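Local coordinates for RNA-dependent RNA polymerase (Qualyub virus, PDB 6DX1), which probably cleaves ubiquitin from conjugated proteins through its viral ovarian tumour (OTU) domain, a papain-like cysteine protease carried within the viral polymerase, at residues A[41-46]-A[95-100]. Numbering follows the deposited sequence.
Sequences CFFRAV and EGYWGG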
loop_
_atom_site.group_PDB
_atom_site.type_symbol
_atom_site.label_atom_id
_atom_site.label_comp_id
_atom_site.label_asym_id
_atom_site.label_seq_id
_atom_site.Cartn_x
_atom_site.Cartn_y
_atom_site.Cartn_z
ATOM N N CYS A 41 6.514 5.609 -6.815
ATOM C CA CYS A 41 5.073 5.663 -7.055
ATOM C C CYS A 41 4.246 5.192 -5.850
ATOM O O CYS A 41 3.162 5.734 -5.605
ATOM C CB CYS A 41 4.724 4.840 -8.297
ATOM S SG CYS A 41 5.289 3.131 -8.211
ATOM N N PHE A 42 4.710 4.173 -5.109
ATOM C CA PHE A 42 3.965 3.752 -3.917
ATOM C C PHE A 42 3.794 4.920 -2.944
ATOM O O PHE A 42 2.681 5.228 -2.494
ATOM C CB PHE A 42 4.671 2.583 -3.208
ATOM C CG PHE A 42 4.078 2.278 -1.854
ATOM C CD1 PHE A 42 3.015 1.395 -1.736
ATOM C CD2 PHE A 42 4.536 2.920 -0.719
ATOM C CE1 PHE A 42 2.433 1.141 -0.500
ATOM C CE2 PHE A 42 3.946 2.687 0.519
ATOM C CZ PHE A 42 2.895 1.789 0.631
ATOM N N PHE A 43 4.899 5.596 -2.631
ATOM C CA PHE A 43 4.859 6.725 -1.709
ATOM C C PHE A 43 4.090 7.904 -2.291
ATOM O O PHE A 43 3.482 8.681 -1.537
ATOM C CB PHE A 43 6.293 7.130 -1.363
ATOM C CG PHE A 43 7.072 6.033 -0.690
ATOM C CD1 PHE A 43 6.784 5.680 0.625
ATOM C CD2 PHE A 43 8.076 5.351 -1.369
ATOM C CE1 PHE A 43 7.496 4.673 1.257
ATOM C CE2 PHE A 43 8.793 4.337 -0.746
ATOM C CZ PHE A 43 8.503 3.995 0.572
ATOM N N ARG A 44 4.130 8.068 -3.617
ATOM C CA ARG A 44 3.351 9.118 -4.262
ATOM C C ARG A 44 1.857 8.870 -4.103
ATOM O O ARG A 44 1.080 9.811 -3.890
ATOM C CB ARG A 44 3.707 9.193 -5.749
ATOM C CG ARG A 44 5.096 9.719 -6.017
ATOM C CD ARG A 44 5.457 9.597 -7.492
ATOM N NE ARG A 44 6.795 10.149 -7.673
ATOM C CZ ARG A 44 7.050 11.452 -7.680
ATOM N NH1 ARG A 44 6.051 12.332 -7.576
ATOM N NH2 ARG A 44 8.294 11.879 -7.814
ATOM N N ALA A 45 1.436 7.608 -4.212
ATOM C CA ALA A 45 0.026 7.281 -4.061
ATOM C C ALA A 45 -0.431 7.541 -2.632
ATOM O O ALA A 45 -1.500 8.119 -2.413
ATOM C CB ALA A 45 -0.217 5.819 -4.460
ATOM N N VAL A 46 0.370 7.127 -1.646
ATOM C CA VAL A 46 -0.006 7.378 -0.257
ATOM C C VAL A 46 0.012 8.872 0.033
ATOM O O VAL A 46 -0.858 9.391 0.749
ATOM C CB VAL A 46 0.906 6.594 0.702
ATOM C CG1 VAL A 46 0.549 6.926 2.162
ATOM C CG2 VAL A 46 0.773 5.085 0.427
ATOM N N GLU A 95 18.903 5.612 -3.535
ATOM C CA GLU A 95 18.416 5.803 -4.888
ATOM C C GLU A 95 18.027 4.449 -5.456
ATOM O O GLU A 95 18.804 3.489 -5.390
ATOM C CB GLU A 95 19.502 6.456 -5.749
ATOM C CG GLU A 95 20.488 7.322 -4.959
ATOM C CD GLU A 95 21.655 7.837 -5.801
ATOM O OE1 GLU A 95 22.059 7.144 -6.767
ATOM O OE2 GLU A 95 22.174 8.933 -5.491
ATOM N N GLY A 96 16.815 4.358 -5.983
ATOM C CA GLY A 96 16.367 3.111 -6.556
ATOM C C GLY A 96 15.565 2.221 -5.629
ATOM O O GLY A 96 15.200 1.114 -6.036
ATOM N N TYR A 97 15.288 2.657 -4.404
ATOM C CA TYR A 97 14.389 1.906 -3.534
ATOM C C TYR A 97 12.950 2.040 -4.031
ATOM O O TYR A 97 12.510 3.132 -4.394
ATOM C CB TYR A 97 14.503 2.411 -2.093
ATOM C CG TYR A 97 13.712 1.593 -1.101
ATOM C CD1 TYR A 97 14.204 0.383 -0.635
ATOM C CD2 TYR A 97 12.473 2.030 -0.631
ATOM C CE1 TYR A 97 13.492 -0.379 0.270
ATOM C CE2 TYR A 97 11.751 1.266 0.273
ATOM C CZ TYR A 97 12.262 0.069 0.716
ATOM O OH TYR A 97 11.556 -0.697 1.617
ATOM N N TRP A 98 12.221 0.921 -4.051
ATOM C CA TRP A 98 10.819 0.878 -4.468
ATOM C C TRP A 98 9.948 0.493 -3.282
ATOM O O TRP A 98 10.206 -0.526 -2.632
ATOM C CB TRP A 98 10.592 -0.138 -5.593
ATOM C CG TRP A 98 11.089 0.286 -6.925
ATOM C CD1 TRP A 98 12.397 0.472 -7.287
ATOM C CD2 TRP A 98 10.302 0.562 -8.098
ATOM N NE1 TRP A 98 12.471 0.858 -8.608
ATOM C CE2 TRP A 98 11.204 0.924 -9.126
ATOM C CE3 TRP A 98 8.927 0.550 -8.378
ATOM C CZ2 TRP A 98 10.777 1.263 -10.405
ATOM C CZ3 TRP A 98 8.504 0.894 -9.658
ATOM C CH2 TRP A 98 9.431 1.246 -10.654
ATOM N N GLY A 99 8.914 1.294 -3.012
ATOM C CA GLY A 99 8.005 0.978 -1.927
ATOM C C GLY A 99 7.034 -0.132 -2.286
ATOM O O GLY A 99 6.810 -0.466 -3.449
ATOM N N GLY A 100 6.446 -0.730 -1.255
ATOM C CA GLY A 100 5.504 -1.807 -1.483
ATOM C C GLY A 100 4.991 -2.443 -0.210
ATOM O O GLY A 100 4.620 -1.730 0.727
HETATM O O HOH W 1 7.362 2.871 -4.935
#
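Phe42 and Phe43, in the first turn of helix 41-51, close on the backbone of Gly99 and Gly100. CB of Phe42 lies 3.7 Å from Gly99 C, and its ring, with CG anti to the backbone N (chi1 170°), carries Gly100 N and O over one face while Val46 CG2 covers the opposite one. Phe43 brings the CE2 corner of its ring to Gly99, 3.6 Å from CA, and its CZ meets Tyr97 CE2 edge to edge. The CD2 edge of Phe42 is turned onto a face of Phe43. Having no side chain, Gly99 lets both rings come this close. No direct hydrogen bond joins the segments; instead one water accepts from Phe42 N (3.0 Å) and Gly99 N (2.9 Å), tying the helix start to the loop. Beside it, Cys41 SG approaches Trp98 CZ3 at 4.2 Å, an oblique sulfur-aromatic contact. Further out, the Glu103 carboxylate holds the loop at two points, one oxygen taking N of Gly100, N-cap of helix 101-111, the other hydrogen-bonded to Tyr97 OH. A cysteine opening a helix after Asp-Gly-Asn is the OTU protease signature, consistent with Cys41 being the nucleophile; the SG contact would then put Trp98 at the active-site border.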